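PDB 4ZOC: Lin1840 protein from Listeria innocua serovar 6a, which probably hydrolyses terminal, non-reducing beta-D-glucosyl residues to release beta-D-glucose, as a beta-glucosidase of beta-1,2-glucan metabolism. Local coordinates for residues A[139-143]-A[218-223]; A[146-152]-A[472-478]; A[403-407]-A[527-532]; A[437-441]-A[465-470]. The protein carries 2 engineered substitutions. All coordinates share one frame. Where two conformers were deposited one is given. Residue numbers count along the deposited sequence, not the author numbering.

In the fold
Interactions 1, 2 and 3 are buried, whereas interaction 4 lies nearer the surface. Interaction 1 stays within the TIM barrel and mixes apolar packing with waters and one short hydrogen bond. Interaction 2 joins that barrel to the C-terminal domain through backbone bonds and a charged cluster at a glucose; its 146-152 segment packs on interaction 1 through Val142, Trp147 and Val150. Interactions 3 and 4 both tie loops of the C-terminal domain together and meet at Asp404 and Asn468, but 3 brings two backbones close, with one hydrogen bond and apolar packing, and 4 rests on aromatic packing without direct hydrogen bonds. Interactions 2 and 4 share the loop after strand 459-465 and reach the second subunit.

Interaction 1. Residues A[139-143]-A[218-223]; sequences LDLVR and NYLPAY
Leu141 lays its CD2 methyl over one face of the Tyr219 ring, a CH-pi contact 3.9 Å from CD2 to the ring centroid and 12° off the ring normal. The 139-143 segment is a loop without regular structure, mostly extended from Asp140 onward, and runs beside residues 218-223, where one helix gives way to the next. Two CA pairs set the register: Leu139 with Ala222 at 5.9 Å and Leu141 with Tyr219 at 6.0 Å. Leu141 (chi1 t, chi2 p) points toward the helices, as does Leu139 (m, t), whose CB packs 4.0 Å from Ala222 CB and 3.8 Å from Tyr223 CD1. Asp140 turns its CA-to-CB bond away, yet its carboxylate returns so that Tyr223 OH donates to Asp140 OD1 at 2.6 Å; OD2 is held by His192. Three waters fill the gaps. The first donates to Leu139 O and Tyr219 O, both 2.8 Å away, and accepts from Tyr223 N at 3.1 Å. The second takes Leu141 N at 3.1 Å and donates to Tyr219 O and Tyr223 OH, each at 2.8 Å. The third joins Leu141 O and Tyr219 OH, each at 2.9 Å. This packing of the loop after strand 133-134 against the helices that follow strand 187-193 joins neighbouring beta-alpha units of the TIM barrel.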
loop_
_atom_site.group_PDB
_atom_site.type_symbol
_atom_site.label_atom_id
_atom_site.label_comp_id
_atom_site.label_asym_id
_atom_site.label_seq_id
_atom_site.Cartn_x
_atom_site.Cartn_y
_atom_site.Cartn_z
ATOM N N LEU A 139 -18.867 1.215 -6.738
ATOM C CA LEU A 139 -18.863 0.946 -5.280
ATOM C C LEU A 139 -17.525 0.467 -4.747
ATOM O O LEU A 139 -17.440 -0.178 -3.702
ATOM C CB LEU A 139 -19.981 -0.019 -4.927
ATOM C CG LEU A 139 -21.379 0.542 -5.242
ATOM C CD1 LEU A 139 -22.434 -0.532 -5.004
ATOM C CD2 LEU A 139 -21.698 1.752 -4.348
ATOM N N ASP A 140 -16.447 0.823 -5.457
ATOM C CA ASP A 140 -15.100 0.408 -5.047
ATOM C C ASP A 140 -14.677 1.341 -3.917
ATOM O O ASP A 140 -14.623 2.609 -4.060
ATOM C CB ASP A 140 -14.124 0.518 -6.242
ATOM C CG ASP A 140 -14.632 -0.239 -7.467
ATOM O OD1 ASP A 140 -15.325 -1.273 -7.327
ATOM O OD2 ASP A 140 -14.388 0.215 -8.581
ATOM N N LEU A 141 -14.349 0.739 -2.773
ATOM C CA LEU A 141 -13.789 1.468 -1.640
ATOM C C LEU A 141 -12.427 2.021 -2.046
ATOM O O LEU A 141 -11.644 1.315 -2.717
ATOM C CB LEU A 141 -13.611 0.495 -0.461
ATOM C CG LEU A 141 -13.132 1.078 0.870
ATOM C CD1 LEU A 141 -14.293 1.819 1.455
ATOM C CD2 LEU A 141 -12.673 -0.032 1.766
ATOM N N VAL A 142 -12.217 3.299 -1.722
ATOM C CA VAL A 142 -10.993 3.983 -2.053
ATOM C C VAL A 142 -10.299 4.552 -0.807
ATOM O O VAL A 142 -10.927 5.236 0.048
ATOM C CB VAL A 142 -11.208 5.059 -3.131
ATOM C CG1 VAL A 142 -11.572 4.415 -4.442
ATOM C CG2 VAL A 142 -12.263 6.130 -2.742
ATOM N N ARG A 143 -8.992 4.303 -0.747
ATOM C CA ARG A 143 -8.113 4.870 0.281
ATOM C C ARG A 143 -6.878 5.576 -0.341
ATOM O O ARG A 143 -5.999 5.987 0.418
ATOM C CB ARG A 143 -7.649 3.791 1.198
ATOM C CG ARG A 143 -8.726 3.181 2.040
ATOM C CD ARG A 143 -8.163 1.954 2.751
ATOM N NE ARG A 143 -9.145 1.434 3.704
ATOM C CZ ARG A 143 -8.975 0.344 4.446
ATOM N NH1 ARG A 143 -7.864 -0.338 4.359
ATOM N NH2 ARG A 143 -9.928 -0.061 5.283
ATOM N N ASN A 218 -14.366 -4.925 4.541
ATOM C CA ASN A 218 -14.335 -3.542 4.038
ATOM C C ASN A 218 -14.659 -3.371 2.537
ATOM O O ASN A 218 -15.256 -2.376 2.132
ATOM C CB ASN A 218 -13.028 -2.888 4.408
ATOM C CG ASN A 218 -12.936 -2.626 5.915
ATOM O OD1 ASN A 218 -13.856 -2.126 6.509
ATOM N ND2 ASN A 218 -11.841 -2.967 6.514
ATOM N N TYR A 219 -14.256 -4.363 1.747
ATOM C CA TYR A 219 -14.261 -4.160 0.282
ATOM C C TYR A 219 -15.528 -4.694 -0.382
ATOM O O TYR A 219 -15.905 -4.200 -1.446
ATOM C CB TYR A 219 -13.003 -4.800 -0.341
ATOM C CG TYR A 219 -11.838 -3.921 -0.093
ATOM C CD1 TYR A 219 -11.181 -3.973 1.092
ATOM C CD2 TYR A 219 -11.448 -2.929 -1.026
ATOM C CE1 TYR A 219 -10.168 -3.090 1.366
ATOM C CE2 TYR A 219 -10.406 -2.105 -0.752
ATOM C CZ TYR A 219 -9.759 -2.201 0.446
ATOM O OH TYR A 219 -8.760 -1.280 0.756
ATOM N N LEU A 220 -16.164 -5.712 0.210
ATOM C CA LEU A 220 -17.389 -6.269 -0.375
ATOM C C LEU A 220 -18.737 -5.657 0.081
ATOM O O LEU A 220 -19.712 -5.752 -0.670
ATOM C CB LEU A 220 -17.431 -7.782 -0.174
ATOM C CG LEU A 220 -16.335 -8.626 -0.813
ATOM C CD1 LEU A 220 -16.559 -10.114 -0.487
ATOM C CD2 LEU A 220 -16.441 -8.424 -2.278
ATOM N N PRO A 221 -18.801 -5.022 1.271
ATOM C CA PRO A 221 -20.127 -4.690 1.754
ATOM C C PRO A 221 -20.963 -3.774 0.823
ATOM O O PRO A 221 -22.183 -3.973 0.705
ATOM C CB PRO A 221 -19.830 -3.961 3.031
ATOM C CG PRO A 221 -18.715 -4.836 3.637
ATOM C CD PRO A 221 -17.804 -4.982 2.395
ATOM N N ALA A 222 -20.369 -2.769 0.200
ATOM C CA ALA A 222 -21.170 -1.869 -0.601
ATOM C C ALA A 222 -21.731 -2.605 -1.808
ATOM O O ALA A 222 -22.928 -2.420 -2.133
ATOM C CB ALA A 222 -20.432 -0.575 -0.964
ATOM N N TYR A 223 -20.951 -3.459 -2.463
ATOM C CA TYR A 223 -21.500 -4.259 -3.603
ATOM C C TYR A 223 -22.734 -5.052 -3.124
ATOM O O TYR A 223 -23.785 -5.123 -3.801
ATOM C CB TYR A 223 -20.502 -5.233 -4.237
ATOM C CG TYR A 223 -19.165 -4.689 -4.632
ATOM C CD1 TYR A 223 -19.020 -3.610 -5.530
ATOM C CD2 TYR A 223 -18.036 -5.207 -4.082
ATOM C CE1 TYR A 223 -17.746 -3.113 -5.907
ATOM C CE2 TYR A 223 -16.805 -4.686 -4.415
ATOM C CZ TYR A 223 -16.670 -3.645 -5.329
ATOM O OH TYR A 223 -15.391 -3.111 -5.503
HETATM O O HOH W 1 -18.029 -2.518 -2.199
HETATM O O HOH W 2 -14.412 -2.387 -2.975
HETATM O O HOH W 3 -9.245 0.940 -1.060
#

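Interaction 2. Residues A[146-152]-A[472-478]; sequences RWGRVME and GEAGSLA. With BGC (beta-D-glucopyranose), chain G.
Two backbone hydrogen bonds join residues 146-152 to residues 472-478: Leu477 N donates to Arg146 O at 3.0 Å, nearly straight, and Gly472 N reaches Gly148 O at 2.9 Å in a weak, bent bond. Nearest CA pairs are Gly148 with Gly472 (4.6 Å), Trp147 with Ser476 (4.8 Å) and Arg146 with Leu477 (4.9 Å). Residues 148-152 form a 3-10 segment, and Gly472 to Gly475 a type II turn. A beta carbon on Gly148 would clash with Gly472 O and Gly475 O. One water serves the middle: it accepts from Gly148 N (2.9 Å), weakly from Gly475 N (3.2 Å), and donates to Ser476 OG (2.8 Å), which also binds Gly202 O. Ala478 O is buried with no partner in the model. The charges gather around Arg149 (m, t, p): NE donates to Glu152 OE2 at 2.8 Å and NH2 to Glu152 OE1 at 2.9 Å. Arg149 NH1 lies 3.6 Å from Glu473 OE1, a long salt bridge without a directed N-H, and a second water links the same two atoms at 3.0 and 2.8 Å. Fully extended Glu473 receives the glucose O6 on OE1 (2.5 Å) and O4 on OE2 (2.7 Å), while Arg572 of the second subunit also binds the sugar. Barrel and C-terminal domain thus meet at a glucose pocket, consistent with the interdomain active sites of glycoside hydrolase family 3.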
loop_
_atom_site.group_PDB
_atom_site.type_symbol
_atom_site.label_atom_id
_atom_site.label_comp_id
_atom_site.label_asym_id
_atom_site.label_seq_id
_atom_site.Cartn_x
_atom_site.Cartn_y
_atom_site.Cartn_z
ATOM N N ARG A 146 -4.157 8.796 -5.377
ATOM C CA ARG A 146 -3.345 8.777 -6.651
ATOM C C ARG A 146 -4.193 8.231 -7.753
ATOM O O ARG A 146 -4.088 8.666 -8.924
ATOM C CB ARG A 146 -2.098 7.927 -6.474
ATOM C CG ARG A 146 -1.087 8.593 -5.594
ATOM C CD ARG A 146 0.039 7.656 -5.226
ATOM N NE ARG A 146 -0.405 6.555 -4.376
ATOM C CZ ARG A 146 0.420 5.711 -3.761
ATOM N NH1 ARG A 146 1.719 5.789 -3.926
ATOM N NH2 ARG A 146 -0.069 4.766 -2.967
ATOM N N TRP A 147 -5.064 7.288 -7.436
ATOM C CA TRP A 147 -5.921 6.603 -8.435
ATOM C C TRP A 147 -6.957 7.573 -8.952
ATOM O O TRP A 147 -7.795 8.128 -8.191
ATOM C CB TRP A 147 -6.674 5.454 -7.727
ATOM C CG TRP A 147 -7.310 4.448 -8.587
ATOM C CD1 TRP A 147 -6.755 3.833 -9.644
ATOM C CD2 TRP A 147 -8.622 3.879 -8.455
ATOM N NE1 TRP A 147 -7.585 2.881 -10.158
ATOM C CE2 TRP A 147 -8.729 2.854 -9.452
ATOM C CE3 TRP A 147 -9.653 4.033 -7.528
ATOM C CZ2 TRP A 147 -9.877 2.035 -9.596
ATOM C CZ3 TRP A 147 -10.793 3.275 -7.674
ATOM C CH2 TRP A 147 -10.903 2.269 -8.700
ATOM N N GLY A 148 -6.998 7.737 -10.281
ATOM C CA GLY A 148 -7.920 8.678 -10.891
ATOM C C GLY A 148 -9.379 8.377 -10.721
ATOM O O GLY A 148 -10.218 9.271 -10.751
ATOM N N ARG A 149 -9.672 7.119 -10.508
ATOM C CA ARG A 149 -11.078 6.636 -10.377
ATOM C C ARG A 149 -11.700 6.875 -8.997
ATOM O O ARG A 149 -12.866 6.600 -8.836
ATOM C CB ARG A 149 -11.146 5.151 -10.771
ATOM C CG ARG A 149 -10.563 4.928 -12.161
ATOM C CD ARG A 149 -10.920 3.551 -12.741
ATOM N NE ARG A 149 -12.295 3.649 -13.214
ATOM C CZ ARG A 149 -12.853 2.931 -14.185
ATOM N NH1 ARG A 149 -12.190 1.970 -14.822
ATOM N NH2 ARG A 149 -14.107 3.205 -14.513
ATOM N N VAL A 150 -10.994 7.487 -8.034
ATOM C CA VAL A 150 -11.601 7.911 -6.806
ATOM C C VAL A 150 -12.801 8.804 -7.109
ATOM O O VAL A 150 -13.753 8.805 -6.305
ATOM C CB VAL A 150 -10.657 8.620 -5.790
ATOM C CG1 VAL A 150 -9.564 7.639 -5.347
ATOM C CG2 VAL A 150 -10.027 9.865 -6.352
ATOM N N MET A 151 -12.779 9.542 -8.225
ATOM C CA MET A 151 -13.892 10.471 -8.515
ATOM C C MET A 151 -15.227 9.747 -8.667
ATOM O O MET A 151 -16.257 10.364 -8.553
ATOM C CB MET A 151 -13.630 11.260 -9.798
ATOM C CG MET A 151 -13.389 10.371 -11.055
ATOM S SD MET A 151 -14.308 10.853 -12.530
ATOM C CE MET A 151 -15.971 10.618 -11.964
ATOM N N GLU A 152 -15.168 8.460 -8.973
ATOM C CA GLU A 152 -16.363 7.600 -9.216
ATOM C C GLU A 152 -16.939 7.002 -7.969
ATOM O O GLU A 152 -18.029 6.482 -8.018
ATOM C CB GLU A 152 -16.017 6.470 -10.179
ATOM C CG GLU A 152 -15.622 6.927 -11.572
ATOM C CD GLU A 152 -14.895 5.816 -12.284
ATOM O OE1 GLU A 152 -15.537 4.791 -12.595
ATOM O OE2 GLU A 152 -13.690 6.000 -12.581
ATOM N N GLY A 472 -10.190 10.237 -13.538
ATOM C CA GLY A 472 -10.966 9.237 -14.241
ATOM C C GLY A 472 -10.135 8.007 -14.576
ATOM O O GLY A 472 -9.066 7.774 -14.014
ATOM N N GLU A 473 -10.667 7.141 -15.441
ATOM C CA GLU A 473 -9.930 5.961 -15.780
ATOM C C GLU A 473 -8.533 6.254 -16.444
ATOM O O GLU A 473 -8.432 7.046 -17.379
ATOM C CB GLU A 473 -10.753 5.042 -16.663
ATOM C CG GLU A 473 -10.024 3.740 -17.078
ATOM C CD GLU A 473 -10.858 2.852 -18.021
ATOM O OE1 GLU A 473 -12.079 3.193 -18.245
ATOM O OE2 GLU A 473 -10.317 1.841 -18.556
ATOM N N ALA A 474 -7.475 5.601 -15.931
ATOM C CA ALA A 474 -6.118 5.744 -16.481
ATOM C C ALA A 474 -5.611 7.179 -16.371
ATOM O O ALA A 474 -4.809 7.662 -17.205
ATOM C CB ALA A 474 -6.019 5.199 -17.909
ATOM N N GLY A 475 -6.051 7.825 -15.311
ATOM C CA GLY A 475 -5.593 9.145 -14.881
ATOM C C GLY A 475 -4.937 9.074 -13.497
ATOM O O GLY A 475 -5.401 9.681 -12.550
ATOM N N SER A 476 -3.898 8.268 -13.362
ATOM C CA SER A 476 -3.200 8.121 -12.104
ATOM C C SER A 476 -2.133 9.197 -11.997
ATOM O O SER A 476 -1.298 9.348 -12.960
ATOM C CB SER A 476 -2.507 6.739 -12.064
ATOM O OG SER A 476 -3.453 5.675 -11.883
ATOM N N LEU A 477 -2.032 9.766 -10.795
ATOM C CA LEU A 477 -1.006 10.720 -10.481
ATOM C C LEU A 477 -0.174 10.227 -9.353
ATOM O O LEU A 477 -0.694 10.034 -8.252
ATOM C CB LEU A 477 -1.557 12.062 -10.067
ATOM C CG LEU A 477 -2.192 13.008 -10.979
ATOM C CD1 LEU A 477 -2.529 14.314 -10.221
ATOM C CD2 LEU A 477 -1.187 13.247 -12.099
ATOM N N ALA A 478 1.117 10.065 -9.569
ATOM C CA ALA A 478 1.971 9.677 -8.450
ATOM C C ALA A 478 2.099 10.700 -7.370
ATOM O O ALA A 478 2.133 10.319 -6.171
ATOM C CB ALA A 478 3.338 9.255 -8.948
HETATM C C2 BGC G . -11.309 2.165 -24.283
HETATM C C3 BGC G . -11.051 1.156 -23.113
HETATM C C4 BGC G . -11.714 1.607 -21.759
HETATM C C5 BGC G . -13.187 1.939 -22.086
HETATM C C6 BGC G . -13.864 2.371 -20.825
HETATM C C1 BGC G . -12.780 2.322 -24.424
HETATM O O1 BGC G . -13.094 3.179 -25.548
HETATM O O2 BGC G . -10.756 1.702 -25.511
HETATM O O3 BGC G . -9.630 0.957 -22.961
HETATM O O4 BGC G . -11.545 0.629 -20.665
HETATM O O5 BGC G . -13.303 2.862 -23.218
HETATM O O6 BGC G . -13.280 3.609 -20.428
HETATM O O HOH W 4 -6.165 6.152 -12.601
HETATM O O HOH W 5 -13.731 1.199 -17.302
#

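Interaction 3. Residues A[403-407]-A[527-532]; sequences PDILG and FPGTEA
The backbones of residues 403-407 and 527-532 nearly touch, with Leu406 CA only 3.9 Å from Gly529 CA. Both segments are loops of the alpha/beta C-terminal domain, following the parallel strands 393-397 and 521-524 of its mixed sheet. Gly407 (phi 91°, psi 165°) and Gly529 (98°, -152°) both take backbone angles that would press a beta carbon against the preceding carbonyl, and on Gly407 it would also sit tight against Phe527 CB. Asp404 centres an inverse gamma turn, and Gly529 to Ala532 form a type I turn leading into helix 532-541. A single hydrogen bond crosses, from Gly529 N to Ile405 O at 3.2 Å. Phe527 (chi1 m) points toward the opposite loop, its CB 3.7 Å from Gly407 CA. Leu406 points its CA-to-CB bond away, but CD2 comes back to 3.5 Å from Gly529 C. Ile405 (p, p) closes the packing, its CB 3.6 Å from Ala532 CB.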
loop_
_atom_site.group_PDB
_atom_site.type_symbol
_atom_site.label_atom_id
_atom_site.label_comp_id
_atom_site.label_asym_id
_atom_site.label_seq_id
_atom_site.Cartn_x
_atom_site.Cartn_y
_atom_site.Cartn_z
ATOM N N PRO A 403 -14.361 26.075 -19.150
ATOM C CA PRO A 403 -15.623 25.325 -19.209
ATOM C C PRO A 403 -15.542 23.891 -18.683
ATOM O O PRO A 403 -16.576 23.190 -18.621
ATOM C CB PRO A 403 -15.973 25.291 -20.706
ATOM C CG PRO A 403 -14.645 25.505 -21.388
ATOM C CD PRO A 403 -13.737 26.254 -20.463
ATOM N N ASP A 404 -14.333 23.457 -18.285
ATOM C CA ASP A 404 -14.104 22.083 -17.812
ATOM C C ASP A 404 -14.506 21.935 -16.329
ATOM O O ASP A 404 -13.659 21.783 -15.406
ATOM C CB ASP A 404 -12.673 21.686 -18.062
ATOM C CG ASP A 404 -12.389 20.209 -17.770
ATOM O OD1 ASP A 404 -13.319 19.393 -17.525
ATOM O OD2 ASP A 404 -11.190 19.892 -17.749
ATOM N N ILE A 405 -15.793 21.963 -16.107
ATOM C CA ILE A 405 -16.395 21.831 -14.732
ATOM C C ILE A 405 -17.445 20.745 -14.617
ATOM O O ILE A 405 -18.048 20.623 -13.553
ATOM C CB ILE A 405 -17.004 23.174 -14.165
ATOM C CG1 ILE A 405 -17.755 23.953 -15.223
ATOM C CG2 ILE A 405 -15.857 24.076 -13.649
ATOM C CD1 ILE A 405 -18.973 23.254 -15.767
ATOM N N LEU A 406 -17.586 19.901 -15.658
ATOM C CA LEU A 406 -18.617 18.844 -15.673
ATOM C C LEU A 406 -18.108 17.568 -15.088
ATOM O O LEU A 406 -18.917 16.726 -14.709
ATOM C CB LEU A 406 -19.135 18.547 -17.070
ATOM C CG LEU A 406 -19.725 19.774 -17.859
ATOM C CD1 LEU A 406 -20.218 19.331 -19.222
ATOM C CD2 LEU A 406 -20.791 20.445 -17.066
ATOM N N GLY A 407 -16.804 17.435 -14.943
ATOM C CA GLY A 407 -16.183 16.237 -14.374
ATOM C C GLY A 407 -15.811 15.204 -15.345
ATOM O O GLY A 407 -16.298 15.174 -16.442
ATOM N N PHE A 527 -16.078 18.633 -8.887
ATOM C CA PHE A 527 -16.672 19.103 -10.154
ATOM C C PHE A 527 -18.185 19.024 -9.997
ATOM O O PHE A 527 -18.752 17.967 -9.866
ATOM C CB PHE A 527 -16.172 18.268 -11.315
ATOM C CG PHE A 527 -14.717 18.442 -11.611
ATOM C CD1 PHE A 527 -14.165 19.699 -11.873
ATOM C CD2 PHE A 527 -13.854 17.325 -11.609
ATOM C CE1 PHE A 527 -12.847 19.827 -12.277
ATOM C CE2 PHE A 527 -12.570 17.464 -11.970
ATOM C CZ PHE A 527 -12.046 18.705 -12.305
ATOM N N PRO A 528 -18.866 20.193 -9.955
ATOM C CA PRO A 528 -20.292 20.149 -9.601
ATOM C C PRO A 528 -21.225 19.759 -10.735
ATOM O O PRO A 528 -22.409 19.424 -10.462
ATOM C CB PRO A 528 -20.622 21.577 -9.174
ATOM C CG PRO A 528 -19.308 22.197 -8.861
ATOM C CD PRO A 528 -18.285 21.524 -9.779
ATOM N N GLY A 529 -20.725 19.821 -11.979
ATOM C CA GLY A 529 -21.554 19.519 -13.178
ATOM C C GLY A 529 -22.081 20.775 -13.830
ATOM O O GLY A 529 -21.493 21.855 -13.777
ATOM N N THR A 530 -23.226 20.597 -14.484
ATOM C CA THR A 530 -23.818 21.579 -15.339
ATOM C C THR A 530 -24.064 22.908 -14.682
ATOM O O THR A 530 -23.838 23.949 -15.313
ATOM C CB THR A 530 -25.133 20.990 -15.956
ATOM O OG1 THR A 530 -24.804 19.817 -16.773
ATOM C CG2 THR A 530 -25.854 22.037 -16.789
ATOM N N GLU A 531 -24.406 22.903 -13.391
ATOM C CA GLU A 531 -24.717 24.161 -12.738
ATOM C C GLU A 531 -23.517 24.711 -11.950
ATOM O O GLU A 531 -23.726 25.608 -11.030
ATOM C CB GLU A 531 -25.955 24.006 -11.846
ATOM C CG GLU A 531 -27.227 23.780 -12.654
ATOM C CD GLU A 531 -27.709 25.015 -13.367
ATOM O OE1 GLU A 531 -28.061 25.979 -12.702
ATOM O OE2 GLU A 531 -27.804 24.958 -14.592
ATOM N N ALA A 532 -22.301 24.205 -12.235
ATOM C CA ALA A 532 -21.074 24.567 -11.460
ATOM C C ALA A 532 -20.948 26.057 -11.007
ATOM O O ALA A 532 -20.721 26.358 -9.836
ATOM C CB ALA A 532 -19.817 24.108 -12.176
#

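Interaction 4. Residues A[437-441]-A[465-470]; sequences TEYTE and GEKNEW
Tyr439 forms the centre of this contact between two loops of the alpha/beta C-terminal domain, which follow the edge strand 432-436 and the inner strand 459-465 of its mixed sheet; helix 444-456 makes the beta-alpha-beta crossover between these strands, passing strand 393-397. Residues 437-441 are irregular, and 465-470 leave strand 459-465 to end in a 3-10 segment at 468-470. No hydrogen bond passes directly between them, and the nearest CA pair, Tyr439 with Glu466, is 7.5 Å apart, so side chains span the gap. Tyr439 adopts chi1 -79° (m) and chi2 85°; its CA-to-CB bond points toward residues 465-470, and the ring edge meets Gly465 O, 3.5 Å from Tyr439 CD2. Over one face sits Lys467, whose chi1 m brings CG to 3.6 Å from the Tyr439 ring centroid, 9° off the normal, a CH-pi contact; chi2 is t, and chi3 and chi4 fall between wells. Trp470 (chi1 m, chi2 -16°) brings CH2 to 3.9 Å from both Tyr439 CB and Thr440 CG2, the latter set by chi1 p. The Tyr439 ring and the six-membered ring of Trp470 have centroids 6.0 Å apart and planes at 80°. Trp470 also packs on Leu588 of the second subunit. Ser402 OG hydrogen-bonds the Tyr439 hydroxyl, and a water completes the link: Tyr439 OH donates to it at 2.6 Å, and it donates to Glu466 O at 2.7 Å.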
loop_
_atom_site.group_PDB
_atom_site.type_symbol
_atom_site.label_atom_id
_atom_site.label_comp_id
_atom_site.label_asym_id
_atom_site.label_seq_id
_atom_site.Cartn_x
_atom_site.Cartn_y
_atom_site.Cartn_z
ATOM N N THR A 437 -6.022 32.402 -16.261
ATOM C CA THR A 437 -4.664 31.963 -16.426
ATOM C C THR A 437 -4.731 30.529 -16.886
ATOM O O THR A 437 -5.823 29.916 -16.832
ATOM C CB THR A 437 -3.831 32.041 -15.119
ATOM O OG1 THR A 437 -4.380 31.202 -14.087
ATOM C CG2 THR A 437 -3.755 33.451 -14.628
ATOM N N GLU A 438 -3.597 30.017 -17.348
ATOM C CA GLU A 438 -3.480 28.643 -17.836
ATOM C C GLU A 438 -3.344 27.646 -16.681
ATOM O O GLU A 438 -2.880 27.997 -15.578
ATOM C CB GLU A 438 -2.286 28.508 -18.774
ATOM C CG GLU A 438 -2.407 29.271 -20.097
ATOM C CD GLU A 438 -1.223 28.994 -20.976
ATOM O OE1 GLU A 438 -0.115 29.504 -20.708
ATOM O OE2 GLU A 438 -1.384 28.196 -21.900
ATOM N N TYR A 439 -3.757 26.402 -16.923
ATOM C CA TYR A 439 -3.665 25.376 -15.865
ATOM C C TYR A 439 -2.261 25.094 -15.362
ATOM O O TYR A 439 -2.107 24.724 -14.180
ATOM C CB TYR A 439 -4.243 24.060 -16.400
ATOM C CG TYR A 439 -5.756 23.982 -16.403
ATOM C CD1 TYR A 439 -6.504 24.496 -17.447
ATOM C CD2 TYR A 439 -6.431 23.485 -15.298
ATOM C CE1 TYR A 439 -7.867 24.375 -17.487
ATOM C CE2 TYR A 439 -7.788 23.363 -15.319
ATOM C CZ TYR A 439 -8.515 23.846 -16.423
ATOM O OH TYR A 439 -9.862 23.683 -16.444
ATOM N N THR A 440 -1.236 25.231 -16.203
ATOM C CA THR A 440 0.104 24.798 -15.792
ATOM C C THR A 440 1.196 25.892 -15.882
ATOM O O THR A 440 2.374 25.612 -15.749
ATOM C CB THR A 440 0.538 23.563 -16.628
ATOM O OG1 THR A 440 0.736 23.954 -18.007
ATOM C CG2 THR A 440 -0.510 22.468 -16.559
ATOM N N GLU A 441 0.815 27.136 -16.161
ATOM C CA GLU A 441 1.805 28.194 -16.378
ATOM C C GLU A 441 1.436 29.372 -15.454
ATOM O O GLU A 441 0.264 29.556 -15.072
ATOM C CB GLU A 441 1.801 28.645 -17.880
ATOM C CG GLU A 441 2.072 27.602 -18.965
ATOM C CD GLU A 441 3.476 27.105 -18.959
ATOM O OE1 GLU A 441 4.240 27.537 -18.010
ATOM O OE2 GLU A 441 3.795 26.222 -19.802
ATOM N N GLY A 465 -7.668 24.564 -10.066
ATOM C CA GLY A 465 -8.129 23.165 -10.175
ATOM C C GLY A 465 -7.508 22.299 -11.244
ATOM O O GLY A 465 -6.572 22.678 -11.937
ATOM N N GLU A 466 -7.991 21.055 -11.257
ATOM C CA GLU A 466 -7.551 20.092 -12.191
ATOM C C GLU A 466 -8.335 20.134 -13.485
ATOM O O GLU A 466 -9.516 20.326 -13.469
ATOM C CB GLU A 466 -7.722 18.658 -11.628
ATOM C CG GLU A 466 -6.932 18.346 -10.331
ATOM C CD GLU A 466 -7.052 16.889 -9.955
ATOM O OE1 GLU A 466 -8.209 16.428 -9.746
ATOM O OE2 GLU A 466 -5.966 16.206 -9.872
ATOM N N LYS A 467 -7.672 19.780 -14.593
ATOM C CA LYS A 467 -8.403 19.357 -15.792
ATOM C C LYS A 467 -9.019 18.011 -15.495
ATOM O O LYS A 467 -8.392 17.167 -14.811
ATOM C CB LYS A 467 -7.505 19.186 -16.988
ATOM C CG LYS A 467 -6.783 20.442 -17.433
ATOM C CD LYS A 467 -5.993 20.152 -18.694
ATOM C CE LYS A 467 -6.253 21.210 -19.741
ATOM N NZ LYS A 467 -4.919 21.568 -20.243
ATOM N N ASN A 468 -10.213 17.745 -16.052
ATOM C CA ASN A 468 -10.826 16.442 -15.689
ATOM C C ASN A 468 -9.998 15.265 -16.186
ATOM O O ASN A 468 -9.981 14.212 -15.537
ATOM C CB ASN A 468 -12.305 16.291 -16.074
ATOM C CG ASN A 468 -12.505 15.825 -17.473
ATOM O OD1 ASN A 468 -12.172 14.694 -17.820
ATOM N ND2 ASN A 468 -12.980 16.706 -18.314
ATOM N N GLU A 469 -9.246 15.446 -17.275
ATOM C CA GLU A 469 -8.468 14.318 -17.835
ATOM C C GLU A 469 -7.281 13.890 -16.950
ATOM O O GLU A 469 -6.624 12.897 -17.210
ATOM C CB GLU A 469 -7.914 14.696 -19.214
ATOM C CG GLU A 469 -6.924 15.819 -19.175
ATOM C CD GLU A 469 -6.340 16.180 -20.536
ATOM O OE1 GLU A 469 -7.050 16.684 -21.369
ATOM O OE2 GLU A 469 -5.181 15.962 -20.807
ATOM N N TRP A 470 -7.016 14.645 -15.891
ATOM C CA TRP A 470 -5.993 14.219 -14.931
ATOM C C TRP A 470 -6.505 13.208 -13.919
ATOM O O TRP A 470 -5.763 12.775 -13.093
ATOM C CB TRP A 470 -5.450 15.419 -14.239
ATOM C CG TRP A 470 -4.741 16.406 -15.170
ATOM C CD1 TRP A 470 -4.311 16.170 -16.413
ATOM C CD2 TRP A 470 -4.389 17.772 -14.866
ATOM N NE1 TRP A 470 -3.771 17.289 -16.948
ATOM C CE2 TRP A 470 -3.814 18.315 -16.044
ATOM C CE3 TRP A 470 -4.583 18.599 -13.739
ATOM C CZ2 TRP A 470 -3.314 19.631 -16.131
ATOM C CZ3 TRP A 470 -4.096 19.961 -13.806
ATOM C CH2 TRP A 470 -3.463 20.454 -15.018
HETATM O O HOH W 6 -11.066 22.147 -14.678
#